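Local structure of adenosine kinase, putative (3OTX) at residues 38-41 against 45-48; 69-74 against 84-89; 233-238 against 251-256; 262-267 against 272-277. The protein probably phosphorylates adenosine and related nucleosides at the expense of ATP, with magnesium as cofactor, yielding AMP and ADP in the purine salvage pathway. The protein carries 1 engineered substitution. All blocks are in the same frame, centred on the assembly; numbering follows the deposited sequence. Where two conformers were deposited one is given.

Interaction 1 (38-41 against 45-48)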
# COMPACT_ATOMS: atom_id res chain seq x y z
N THR A 38 -4.38 14.16 4.37
CA THR A 38 -4.13 13.77 2.99
C THR A 38 -2.67 13.38 2.77
O THR A 38 -1.80 13.73 3.60
CB THR A 38 -4.48 14.89 2.00
OG1 THR A 38 -3.59 16.01 2.17
CG2 THR A 38 -5.92 15.34 2.21
N ALA A 39 -2.42 12.66 1.67
CA ALA A 39 -1.06 12.37 1.19
C ALA A 39 -0.85 13.13 -0.11
O ALA A 39 -1.76 13.24 -0.90
CB ALA A 39 -0.88 10.88 0.94
N ILE A 40 0.36 13.66 -0.30
CA ILE A 40 0.76 14.30 -1.56
C ILE A 40 2.19 13.89 -1.87
O ILE A 40 2.87 13.28 -1.04
CB ILE A 40 0.70 15.83 -1.46
CG1 ILE A 40 1.67 16.37 -0.38
CG2 ILE A 40 -0.74 16.33 -1.25
CD1 ILE A 40 1.95 17.93 -0.55
N LEU A 41 2.62 14.17 -3.11
CA LEU A 41 4.04 14.17 -3.44
C LEU A 41 4.63 15.53 -3.11
O LEU A 41 4.01 16.58 -3.32
CB LEU A 41 4.23 13.88 -4.94
CG LEU A 41 3.60 12.55 -5.36
CD1 LEU A 41 3.79 12.37 -6.85
CD2 LEU A 41 4.18 11.37 -4.61
N ARG A 45 5.94 23.87 -3.47
CA ARG A 45 5.11 24.48 -2.41
C ARG A 45 5.60 24.09 -1.01
O ARG A 45 5.53 24.93 -0.08
CB ARG A 45 3.63 24.13 -2.59
CG ARG A 45 2.69 24.73 -1.53
CD ARG A 45 2.69 26.25 -1.52
NE ARG A 45 1.89 26.82 -0.41
CZ ARG A 45 2.33 26.99 0.83
NH1 ARG A 45 3.58 26.69 1.17
NH2 ARG A 45 1.52 27.54 1.75
N GLN A 46 6.12 22.86 -0.89
CA GLN A 46 6.61 22.36 0.41
C GLN A 46 8.11 22.55 0.66
O GLN A 46 8.65 21.95 1.58
CB GLN A 46 6.21 20.92 0.65
CG GLN A 46 4.70 20.67 0.79
CD GLN A 46 3.96 20.76 -0.53
OE1 GLN A 46 4.38 20.20 -1.54
NE2 GLN A 46 2.82 21.45 -0.53
N LYS A 47 8.77 23.36 -0.17
CA LYS A 47 10.20 23.61 -0.02
C LYS A 47 10.56 23.86 1.46
O LYS A 47 9.95 24.69 2.11
CB LYS A 47 10.62 24.81 -0.88
CG LYS A 47 12.11 25.15 -0.89
CD LYS A 47 12.33 26.44 -1.70
CE LYS A 47 13.75 26.97 -1.58
NZ LYS A 47 14.04 27.89 -2.73
N GLY A 48 11.51 23.08 1.97
CA GLY A 48 11.97 23.23 3.35
C GLY A 48 11.30 22.39 4.42
O GLY A 48 11.69 22.43 5.58
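I40 and Q46 reach for each other from opposite directions, and what meets is a methyl and an amide. The CD1 methyl of I40 is 3.5 Å from both CD and OE1 of Q46. NE2 of Q46 lies 3.6 Å from the same CD1, so the methyl sits over the flat of the amide instead of beyond one of its ends. On the I40 side, CG1 is held between the backbone N and the carbonyl carbon (chi1 61°), and the nearly straight second torsion carries CD1 outward from the strand. Q46 bends at CG (chi2 73°), which turns the amide across the path of that methyl. Both polar atoms of the amide have partners elsewhere: OE1 bonds the hydroxyl of S43, NE2 the carbonyl of Y32. These bonds fix the rotation of the amide against the apolar tip, and L34 touches both side chains. L41 starts out away from Q46, and its side chain touches AP5 at the adenosine end. The contact joins the turn leading to helix 49-54 to edge strand 39-41, paired with strand 133-141 in the small five-stranded sheet that forms the lid of PfkB-family kinases.

Interaction 2 (69-74 against 84-89). With AP5 (bis(adenosine)-5'-pentaphosphate), chain C.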
# COMPACT_ATOMS: atom_id res chain seq x y z
N ASN A 69 5.38 -1.53 4.03
CA ASN A 69 4.52 -1.80 5.18
C ASN A 69 3.65 -3.06 4.98
O ASN A 69 3.55 -3.91 5.87
CB ASN A 69 3.58 -0.62 5.42
CG ASN A 69 4.29 0.61 5.93
OD1 ASN A 69 5.40 0.56 6.51
ND2 ASN A 69 3.62 1.73 5.79
N VAL A 70 3.02 -3.14 3.80
CA VAL A 70 2.13 -4.25 3.47
C VAL A 70 2.94 -5.55 3.52
O VAL A 70 2.50 -6.55 4.12
CB VAL A 70 1.48 -4.09 2.08
CG1 VAL A 70 0.75 -5.38 1.68
CG2 VAL A 70 0.47 -2.93 2.10
N ALA A 71 4.12 -5.52 2.90
CA ALA A 71 4.96 -6.71 2.85
C ALA A 71 5.36 -7.15 4.26
O ALA A 71 5.37 -8.34 4.58
CB ALA A 71 6.21 -6.42 2.04
N ARG A 72 5.69 -6.19 5.12
CA ARG A 72 6.15 -6.53 6.46
C ARG A 72 5.01 -7.07 7.30
O ARG A 72 5.22 -7.99 8.06
CB ARG A 72 6.83 -5.32 7.16
CG ARG A 72 8.17 -4.96 6.52
CD ARG A 72 8.66 -3.59 7.01
NE ARG A 72 9.09 -3.71 8.38
CZ ARG A 72 9.24 -2.69 9.22
NH1 ARG A 72 9.00 -1.44 8.81
NH2 ARG A 72 9.66 -2.93 10.46
N VAL A 73 3.79 -6.52 7.15
CA VAL A 73 2.64 -7.05 7.89
C VAL A 73 2.30 -8.45 7.39
O VAL A 73 2.11 -9.36 8.22
CB VAL A 73 1.44 -6.13 7.76
CG1 VAL A 73 0.18 -6.80 8.37
CG2 VAL A 73 1.75 -4.79 8.49
N ALA A 74 2.32 -8.66 6.07
CA ALA A 74 2.07 -10.02 5.51
C ALA A 74 3.09 -11.04 6.02
O ALA A 74 2.72 -12.12 6.48
CB ALA A 74 2.03 -9.98 3.97
N LYS A 84 10.82 -17.07 2.24
CA LYS A 84 10.10 -17.99 1.38
C LYS A 84 8.71 -17.53 1.06
O LYS A 84 7.87 -18.35 0.66
CB LYS A 84 9.97 -19.38 2.04
CG LYS A 84 11.26 -20.06 2.45
CD LYS A 84 10.91 -21.41 3.08
CE LYS A 84 12.08 -22.02 3.82
NZ LYS A 84 11.62 -23.05 4.78
N PHE A 85 8.43 -16.24 1.24
CA PHE A 85 7.05 -15.77 1.09
C PHE A 85 6.95 -14.52 0.24
O PHE A 85 6.52 -14.59 -0.91
CB PHE A 85 6.40 -15.64 2.48
CG PHE A 85 4.98 -15.14 2.46
CD1 PHE A 85 4.10 -15.46 1.44
CD2 PHE A 85 4.54 -14.31 3.49
CE1 PHE A 85 2.79 -14.93 1.45
CE2 PHE A 85 3.22 -13.80 3.51
CZ PHE A 85 2.34 -14.12 2.50
N VAL A 86 7.38 -13.37 0.76
CA VAL A 86 7.27 -12.11 0.04
C VAL A 86 8.59 -11.64 -0.56
O VAL A 86 9.64 -11.72 0.09
CB VAL A 86 6.75 -10.98 0.99
CG1 VAL A 86 6.70 -9.61 0.26
CG2 VAL A 86 5.41 -11.33 1.63
N THR A 87 8.53 -11.22 -1.82
CA THR A 87 9.65 -10.51 -2.43
C THR A 87 9.16 -9.10 -2.70
O THR A 87 8.05 -8.91 -3.16
CB THR A 87 10.04 -11.14 -3.77
OG1 THR A 87 10.51 -12.46 -3.53
CG2 THR A 87 11.14 -10.35 -4.44
N TYR A 88 9.98 -8.11 -2.34
CA TYR A 88 9.65 -6.69 -2.52
C TYR A 88 10.61 -6.11 -3.54
O TYR A 88 11.83 -6.36 -3.49
CB TYR A 88 9.82 -5.95 -1.18
CG TYR A 88 9.60 -4.48 -1.28
CD1 TYR A 88 8.34 -3.94 -1.03
CD2 TYR A 88 10.65 -3.60 -1.55
CE1 TYR A 88 8.10 -2.53 -1.12
CE2 TYR A 88 10.44 -2.22 -1.64
CZ TYR A 88 9.18 -1.69 -1.41
OH TYR A 88 8.98 -0.32 -1.49
N VAL A 89 10.05 -5.32 -4.45
CA VAL A 89 10.83 -4.60 -5.46
C VAL A 89 10.60 -3.09 -5.33
O VAL A 89 9.45 -2.63 -5.27
CB VAL A 89 10.51 -5.11 -6.90
CG1 VAL A 89 11.14 -4.26 -8.00
CG2 VAL A 89 11.05 -6.52 -7.04
PA AP5 C . -9.37 2.48 7.24
O1A AP5 C . -9.48 3.73 8.12
O2A AP5 C . -10.54 2.29 6.30
O3A AP5 C . -8.04 2.45 6.34
PB AP5 C . -7.34 3.69 5.60
O1B AP5 C . -8.26 4.86 5.43
O2B AP5 C . -6.70 3.15 4.37
O3B AP5 C . -6.24 4.03 6.70
PG AP5 C . -5.36 5.32 7.00
O1G AP5 C . -5.00 5.26 8.45
O2G AP5 C . -6.05 6.64 6.74
O3G AP5 C . -4.12 5.00 6.13
PD AP5 C . -2.76 5.84 5.89
O1D AP5 C . -2.70 7.16 6.65
O2D AP5 C . -2.57 5.87 4.40
O3D AP5 C . -1.69 4.88 6.62
PE AP5 C . -0.93 3.63 5.94
O1E AP5 C . -1.89 2.88 5.06
O2E AP5 C . -0.20 2.84 7.03
O5F AP5 C . -9.14 1.23 8.22
C5F AP5 C . -8.83 -0.06 7.70
C4F AP5 C . -9.21 -1.10 8.71
O4F AP5 C . -8.58 -0.82 9.97
C3F AP5 C . -10.69 -1.13 9.07
O3F AP5 C . -11.38 -1.96 8.17
C2F AP5 C . -10.70 -1.61 10.49
O2F AP5 C . -10.56 -3.01 10.52
C1F AP5 C . -9.40 -1.01 11.05
N9A AP5 C . -9.60 0.31 11.71
C8A AP5 C . -9.19 1.55 11.23
N7A AP5 C . -9.54 2.49 12.15
C5A AP5 C . -10.14 1.88 13.19
C6A AP5 C . -10.65 2.32 14.39
N6A AP5 C . -10.53 3.59 14.79
N1A AP5 C . -11.20 1.40 15.26
C2A AP5 C . -11.22 0.05 14.97
N3A AP5 C . -10.70 -0.39 13.77
C4A AP5 C . -10.15 0.50 12.92
O5J AP5 C . 0.16 4.33 4.96
C5J AP5 C . 1.17 5.16 5.52
C4J AP5 C . 2.38 4.96 4.62
O4J AP5 C . 2.17 5.59 3.34
C3J AP5 C . 3.65 5.63 5.13
O3J AP5 C . 4.50 4.61 5.66
C2J AP5 C . 4.25 6.34 3.91
O2J AP5 C . 5.64 6.10 3.72
C1J AP5 C . 3.44 5.74 2.78
N9B AP5 C . 3.39 6.59 1.58
C8B AP5 C . 2.92 7.87 1.54
N7B AP5 C . 3.08 8.32 0.26
C5B AP5 C . 3.66 7.32 -0.48
C6B AP5 C . 4.04 7.24 -1.83
N6B AP5 C . 3.96 8.26 -2.70
N1B AP5 C . 4.62 6.06 -2.21
C2B AP5 C . 4.76 4.96 -1.40
N3B AP5 C . 4.43 5.06 -0.07
C4B AP5 C . 3.85 6.22 0.35
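A71 and V86 meet methyl to methyl: CB of A71 lies 3.7 Å from CG1 of V86, while CD1 of Y88 stands farther off, 4.5 Å from the same CB. One turn on, the A74 methyl is 4.0 Å from CE2 of F85, and the backbone of A74 comes closer still, its carbonyl O 3.4 Å from that CE2. This oxygen lies in the plane of the F85 ring, at its edge, where the C-H bonds carry slight positive charge. The ring gets there because its CG is anti to the F85 backbone N (chi1 179°). V86 CG2 then lies 3.6 Å above one face of the phenyl ring, offset toward the rim, so neighbouring residues of the strand support each other before they meet the helix.

Small side chains let helix 66-76 come down on strand 86-89 with their short axes 9.1 Å apart and nearly antiparallel, at 168°. Farther out, strands 10-13 and 111-116 hold the strand from its two sides, and V70 leans on helix 300-311. R72 forms a salt bridge with E108. Away from the strand, N69 donates from ND2 to the ribose O3J of AP5 (3.0 Å), with D301 OD2 as another acceptor for the same amide, while G65 N and D19 also bind AP5. This is helix-on-sheet packing of the alpha/beta ribokinase fold, with the adenosine site at the far side of the helix.

Interaction 3 (233-238 against 251-256)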
# COMPACT_ATOMS: atom_id res chain seq x y z
N ASN A 233 -15.96 9.61 -8.58
CA ASN A 233 -15.82 10.94 -9.20
C ASN A 233 -15.07 10.84 -10.54
O ASN A 233 -15.48 11.44 -11.55
CB ASN A 233 -15.10 11.92 -8.27
CG ASN A 233 -15.93 12.32 -7.05
OD1 ASN A 233 -17.13 12.03 -6.96
ND2 ASN A 233 -15.29 12.99 -6.09
N MET A 234 -13.96 10.10 -10.53
CA MET A 234 -13.15 9.85 -11.72
C MET A 234 -13.97 9.19 -12.83
O MET A 234 -13.88 9.57 -14.00
CB MET A 234 -11.96 8.95 -11.36
CG MET A 234 -11.03 8.69 -12.52
SD MET A 234 -9.85 7.43 -12.17
CE MET A 234 -10.88 5.95 -12.20
N MET A 235 -14.79 8.23 -12.44
CA MET A 235 -15.64 7.50 -13.37
C MET A 235 -16.88 8.27 -13.84
O MET A 235 -17.57 7.85 -14.77
CB MET A 235 -16.08 6.18 -12.73
CG MET A 235 -15.00 5.14 -12.55
SD MET A 235 -14.08 4.80 -14.08
CE MET A 235 -15.37 4.03 -15.10
N LYS A 236 -17.15 9.40 -13.18
CA LYS A 236 -18.35 10.22 -13.37
C LYS A 236 -19.63 9.51 -12.92
O LYS A 236 -20.73 9.84 -13.35
CB LYS A 236 -18.45 10.83 -14.78
CG LYS A 236 -17.21 11.67 -15.11
CD LYS A 236 -17.50 12.86 -16.00
CE LYS A 236 -16.31 13.81 -15.99
NZ LYS A 236 -16.50 14.94 -16.95
N TRP A 237 -19.46 8.55 -12.01
CA TRP A 237 -20.59 7.87 -11.38
C TRP A 237 -21.24 8.76 -10.33
O TRP A 237 -20.59 9.19 -9.36
CB TRP A 237 -20.17 6.57 -10.70
CG TRP A 237 -19.65 5.49 -11.61
CD1 TRP A 237 -19.90 5.33 -12.96
CD2 TRP A 237 -18.83 4.39 -11.22
NE1 TRP A 237 -19.26 4.20 -13.41
CE2 TRP A 237 -18.60 3.61 -12.37
CE3 TRP A 237 -18.25 4.00 -10.00
CZ2 TRP A 237 -17.79 2.46 -12.34
CZ3 TRP A 237 -17.46 2.86 -9.97
CH2 TRP A 237 -17.24 2.10 -11.13
N ASP A 238 -22.54 8.94 -10.48
CA ASP A 238 -23.30 9.81 -9.60
C ASP A 238 -23.77 9.06 -8.34
O ASP A 238 -24.97 8.82 -8.15
CB ASP A 238 -24.48 10.44 -10.35
CG ASP A 238 -25.12 11.58 -9.57
OD1 ASP A 238 -24.42 12.21 -8.74
OD2 ASP A 238 -26.33 11.85 -9.80
N SER A 251 -18.41 -4.65 -12.25
CA SER A 251 -19.03 -4.99 -13.53
C SER A 251 -18.86 -3.93 -14.63
O SER A 251 -19.14 -4.21 -15.81
CB SER A 251 -20.50 -5.28 -13.32
OG SER A 251 -21.16 -4.13 -12.83
N GLU A 252 -18.44 -2.73 -14.26
CA GLU A 252 -18.43 -1.64 -15.20
C GLU A 252 -17.02 -1.21 -15.57
O GLU A 252 -16.80 -0.68 -16.65
CB GLU A 252 -19.28 -0.47 -14.69
CG GLU A 252 -20.78 -0.84 -14.59
CD GLU A 252 -21.67 0.29 -14.14
OE1 GLU A 252 -21.31 1.47 -14.29
OE2 GLU A 252 -22.81 -0.01 -13.70
N VAL A 253 -16.07 -1.44 -14.68
CA VAL A 253 -14.68 -1.12 -14.95
C VAL A 253 -14.09 -2.26 -15.76
O VAL A 253 -14.23 -3.43 -15.38
CB VAL A 253 -13.91 -0.98 -13.64
CG1 VAL A 253 -12.39 -1.00 -13.85
CG2 VAL A 253 -14.35 0.30 -12.96
N PRO A 254 -13.44 -1.93 -16.90
CA PRO A 254 -12.95 -2.95 -17.83
C PRO A 254 -12.19 -4.04 -17.07
O PRO A 254 -11.45 -3.72 -16.15
CB PRO A 254 -12.00 -2.16 -18.72
CG PRO A 254 -12.66 -0.81 -18.81
CD PRO A 254 -13.20 -0.57 -17.41
N TYR A 255 -12.43 -5.30 -17.44
CA TYR A 255 -11.75 -6.43 -16.81
C TYR A 255 -11.56 -7.53 -17.85
O TYR A 255 -12.54 -7.99 -18.45
CB TYR A 255 -12.57 -6.99 -15.65
CG TYR A 255 -11.95 -8.17 -14.95
CD1 TYR A 255 -10.64 -8.10 -14.44
CD2 TYR A 255 -12.65 -9.37 -14.78
CE1 TYR A 255 -10.06 -9.18 -13.78
CE2 TYR A 255 -12.08 -10.48 -14.13
CZ TYR A 255 -10.79 -10.37 -13.62
OH TYR A 255 -10.24 -11.48 -13.00
N THR A 256 -10.31 -7.94 -18.04
CA THR A 256 -9.98 -8.97 -19.03
C THR A 256 -9.44 -10.25 -18.39
O THR A 256 -8.91 -11.12 -19.08
CB THR A 256 -8.94 -8.44 -20.05
OG1 THR A 256 -7.77 -7.98 -19.36
CG2 THR A 256 -9.51 -7.28 -20.89
O HOH W 1 -19.91 2.90 -15.95
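The indole of W237 lies across the side chain of V253 at about a right angle, and CG2 of that valine comes within 3.9 Å of CH2. W237 gets there with CG anti to its carbonyl carbon, beside the backbone N. E252 runs alongside the same ring in the opposite sense and stays extended beyond CG, so its carboxylate reaches the pyrrole end of the indole, the two planes standing 84° apart. W237 NE1 and E252 OE1 remain 3.5 Å apart without a direct hydrogen bond; instead a water takes the indole N-H at 2.9 Å from NE1 and donates to the E252 OE1, 2.6 Å away. The ring is backed from within its own segment, where CB of M235 sits 3.5 Å above the centre of one face of the W237 ring. Beyond CB, M235 curls: its three torsions are all near -60°, and this coil brings the CE methyl to 4.4 Å from V253 CG2, a looser touch. R248, on helix 242-251, adds a cation-pi contact to the indole, and V253 also packs on L215.

What lets W237 turn back toward the helix end is the chain reversal at K236, whose positive phi (66°) and two bonds back into the last turn make a Schellman motif. The arrangement is that of a helix C-terminus closed by this motif, the tryptophan just after it packed on the exit of the following helix.

Interaction 4 (262-267 against 272-277). With AP5 (bis(adenosine)-5'-pentaphosphate), chain C.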
# COMPACT_ATOMS: atom_id res chain seq x y z
N VAL A 262 -12.65 -8.63 -7.84
CA VAL A 262 -13.06 -8.47 -6.45
C VAL A 262 -12.79 -7.01 -6.09
O VAL A 262 -11.75 -6.46 -6.46
CB VAL A 262 -12.21 -9.38 -5.50
CG1 VAL A 262 -12.63 -9.24 -4.00
CG2 VAL A 262 -12.25 -10.83 -5.95
N VAL A 263 -13.70 -6.39 -5.35
CA VAL A 263 -13.48 -5.03 -4.89
C VAL A 263 -13.66 -5.02 -3.38
O VAL A 263 -14.64 -5.57 -2.86
CB VAL A 263 -14.43 -4.05 -5.60
CG1 VAL A 263 -14.21 -2.62 -5.15
CG2 VAL A 263 -14.25 -4.11 -7.15
N VAL A 264 -12.71 -4.41 -2.67
CA VAL A 264 -12.73 -4.37 -1.21
C VAL A 264 -12.53 -2.93 -0.77
O VAL A 264 -11.48 -2.36 -1.04
CB VAL A 264 -11.54 -5.18 -0.64
CG1 VAL A 264 -11.54 -5.16 0.90
CG2 VAL A 264 -11.56 -6.64 -1.15
N PHE A 265 -13.52 -2.34 -0.10
CA PHE A 265 -13.43 -0.95 0.37
C PHE A 265 -13.60 -0.94 1.88
O PHE A 265 -14.67 -1.30 2.40
CB PHE A 265 -14.53 -0.06 -0.24
CG PHE A 265 -14.41 0.17 -1.71
CD1 PHE A 265 -13.16 0.28 -2.32
CD2 PHE A 265 -15.57 0.34 -2.49
CE1 PHE A 265 -13.06 0.54 -3.70
CE2 PHE A 265 -15.48 0.60 -3.86
CZ PHE A 265 -14.22 0.68 -4.45
N THR A 266 -12.56 -0.51 2.58
CA THR A 266 -12.59 -0.42 4.03
C THR A 266 -13.23 0.90 4.46
O THR A 266 -13.21 1.90 3.71
CB THR A 266 -11.19 -0.55 4.65
OG1 THR A 266 -10.34 0.51 4.17
CG2 THR A 266 -10.54 -1.88 4.27
N ARG A 267 -13.79 0.87 5.67
CA ARG A 267 -14.58 1.99 6.16
C ARG A 267 -14.29 2.34 7.61
O ARG A 267 -15.19 2.73 8.34
CB ARG A 267 -16.08 1.75 5.93
CG ARG A 267 -16.43 1.65 4.42
CD ARG A 267 -17.91 1.88 4.22
NE ARG A 267 -18.63 0.78 4.84
CZ ARG A 267 -19.92 0.55 4.60
NH1 ARG A 267 -20.60 1.35 3.79
NH2 ARG A 267 -20.52 -0.48 5.18
N THR A 272 -16.45 -3.36 6.26
CA THR A 272 -15.73 -3.43 5.03
C THR A 272 -16.67 -3.96 3.94
O THR A 272 -17.41 -4.93 4.15
CB THR A 272 -14.50 -4.34 5.16
OG1 THR A 272 -13.52 -3.68 5.97
CG2 THR A 272 -13.87 -4.64 3.79
N VAL A 273 -16.63 -3.30 2.80
CA VAL A 273 -17.50 -3.65 1.65
C VAL A 273 -16.73 -4.62 0.74
O VAL A 273 -15.58 -4.36 0.40
CB VAL A 273 -17.95 -2.38 0.89
CG1 VAL A 273 -18.72 -2.73 -0.42
CG2 VAL A 273 -18.83 -1.52 1.75
N LEU A 274 -17.32 -5.75 0.46
CA LEU A 274 -16.68 -6.82 -0.30
C LEU A 274 -17.60 -7.15 -1.48
O LEU A 274 -18.72 -7.59 -1.27
CB LEU A 274 -16.49 -8.06 0.57
CG LEU A 274 -15.95 -9.36 -0.05
CD1 LEU A 274 -14.55 -9.17 -0.67
CD2 LEU A 274 -15.90 -10.53 0.95
N ALA A 275 -17.14 -6.92 -2.71
CA ALA A 275 -18.01 -7.18 -3.89
C ALA A 275 -17.33 -8.06 -4.89
O ALA A 275 -16.13 -7.93 -5.15
CB ALA A 275 -18.44 -5.89 -4.55
N THR A 276 -18.13 -8.95 -5.49
CA THR A 276 -17.68 -9.79 -6.60
C THR A 276 -18.84 -9.89 -7.59
O THR A 276 -19.91 -9.31 -7.36
CB THR A 276 -17.30 -11.21 -6.13
OG1 THR A 276 -18.50 -11.91 -5.80
CG2 THR A 276 -16.33 -11.23 -4.93
N LYS A 277 -18.65 -10.62 -8.69
CA LYS A 277 -19.75 -10.83 -9.63
C LYS A 277 -20.96 -11.44 -8.93
O LYS A 277 -22.09 -11.34 -9.42
CB LYS A 277 -19.30 -11.73 -10.80
CG LYS A 277 -19.04 -13.16 -10.39
CD LYS A 277 -18.46 -13.98 -11.53
CE LYS A 277 -18.32 -15.42 -11.09
NZ LYS A 277 -17.57 -16.20 -12.10
PA AP5 C . -9.37 2.48 7.24
O1A AP5 C . -9.48 3.73 8.12
O2A AP5 C . -10.54 2.29 6.30
O3A AP5 C . -8.04 2.45 6.34
PB AP5 C . -7.34 3.69 5.60
O1B AP5 C . -8.26 4.86 5.43
O2B AP5 C . -6.70 3.15 4.37
O3B AP5 C . -6.24 4.03 6.70
PG AP5 C . -5.36 5.32 7.00
O1G AP5 C . -5.00 5.26 8.45
O2G AP5 C . -6.05 6.64 6.74
O3G AP5 C . -4.12 5.00 6.13
PD AP5 C . -2.76 5.84 5.89
O1D AP5 C . -2.70 7.16 6.65
O2D AP5 C . -2.57 5.87 4.40
O3D AP5 C . -1.69 4.88 6.62
PE AP5 C . -0.93 3.63 5.94
O1E AP5 C . -1.89 2.88 5.06
O2E AP5 C . -0.20 2.84 7.03
O5F AP5 C . -9.14 1.23 8.22
C5F AP5 C . -8.83 -0.06 7.70
C4F AP5 C . -9.21 -1.10 8.71
O4F AP5 C . -8.58 -0.82 9.97
C3F AP5 C . -10.69 -1.13 9.07
O3F AP5 C . -11.38 -1.96 8.17
C2F AP5 C . -10.70 -1.61 10.49
O2F AP5 C . -10.56 -3.01 10.52
C1F AP5 C . -9.40 -1.01 11.05
N9A AP5 C . -9.60 0.31 11.71
C8A AP5 C . -9.19 1.55 11.23
N7A AP5 C . -9.54 2.49 12.15
C5A AP5 C . -10.14 1.88 13.19
C6A AP5 C . -10.65 2.32 14.39
N6A AP5 C . -10.53 3.59 14.79
N1A AP5 C . -11.20 1.40 15.26
C2A AP5 C . -11.22 0.05 14.97
N3A AP5 C . -10.70 -0.39 13.77
C4A AP5 C . -10.15 0.50 12.92
O5J AP5 C . 0.16 4.33 4.96
C5J AP5 C . 1.17 5.16 5.52
C4J AP5 C . 2.38 4.96 4.62
O4J AP5 C . 2.17 5.59 3.34
C3J AP5 C . 3.65 5.63 5.13
O3J AP5 C . 4.50 4.61 5.66
C2J AP5 C . 4.25 6.34 3.91
O2J AP5 C . 5.64 6.10 3.72
C1J AP5 C . 3.44 5.74 2.78
N9B AP5 C . 3.39 6.59 1.58
C8B AP5 C . 2.92 7.87 1.54
N7B AP5 C . 3.08 8.32 0.26
C5B AP5 C . 3.66 7.32 -0.48
C6B AP5 C . 4.04 7.24 -1.83
N6B AP5 C . 3.96 8.26 -2.70
N1B AP5 C . 4.62 6.06 -2.21
C2B AP5 C . 4.76 4.96 -1.40
N3B AP5 C . 4.43 5.06 -0.07
C4B AP5 C . 3.85 6.22 0.35
O HOH W 2 -13.85 -1.38 7.29
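Strands 262-267 and 270-276 form a beta hairpin near one edge of the large sheet of the ribokinase fold, with strand 279-283 outside it, and reach the nucleotide site at the turn end. F265 with V273 and V263 with A275 are hydrogen-bonded pairs, each closed by two backbone bonds, V273 N to F265 O at 2.8 Å among them, with V264 and L274 as the non-hydrogen-bonded pair between. On the V264 face, CD1 of L274 touches CG1 of V262 at 3.8 Å and CG2 of V264 at 3.9 Å, under helix 317-332. The V263, F265 and V273 face packs on helix 242-251. There R267 bends at its third torsion (-66°) and lays its guanidinium flat over V273, whose CG2 lies 3.7 Å from CZ, above the centre of the group; NE is held by the S271 carbonyl.

T266 puts OG1 between its backbone N and carbonyl carbon (chi1 60°) and donates to AP5 O2A at 2.8 Å. T272 OG1 is bonded to H325 NE2. One water completes the end of the hairpin, accepting from R267 N at 2.8 Å and hydrogen-bonded to both T272 OG1 and AP5 O3F, at 2.7 Å from each.

Overall arrangement
From the N terminus the four contacts follow in series, and none nests within or crosses another. Interaction 1 closes a loop of three residues and ties edge strand 39-41 of the small sheet to the turn before helix 49-54. Interaction 2 closes a nine-residue connection between helix 66-76 and strand 86-89 of the ten-stranded sheet. Interaction 3 closes a connection made mostly of helix 242-251, which also packs on one face of interaction 4; their centres are about 15 Å apart. Interaction 4 closes a hairpin with four residues between its segments. Interactions 2 and 4 share the large sheet and bind AP5 from different places, while L41 in interaction 1 touches it from the small sheet.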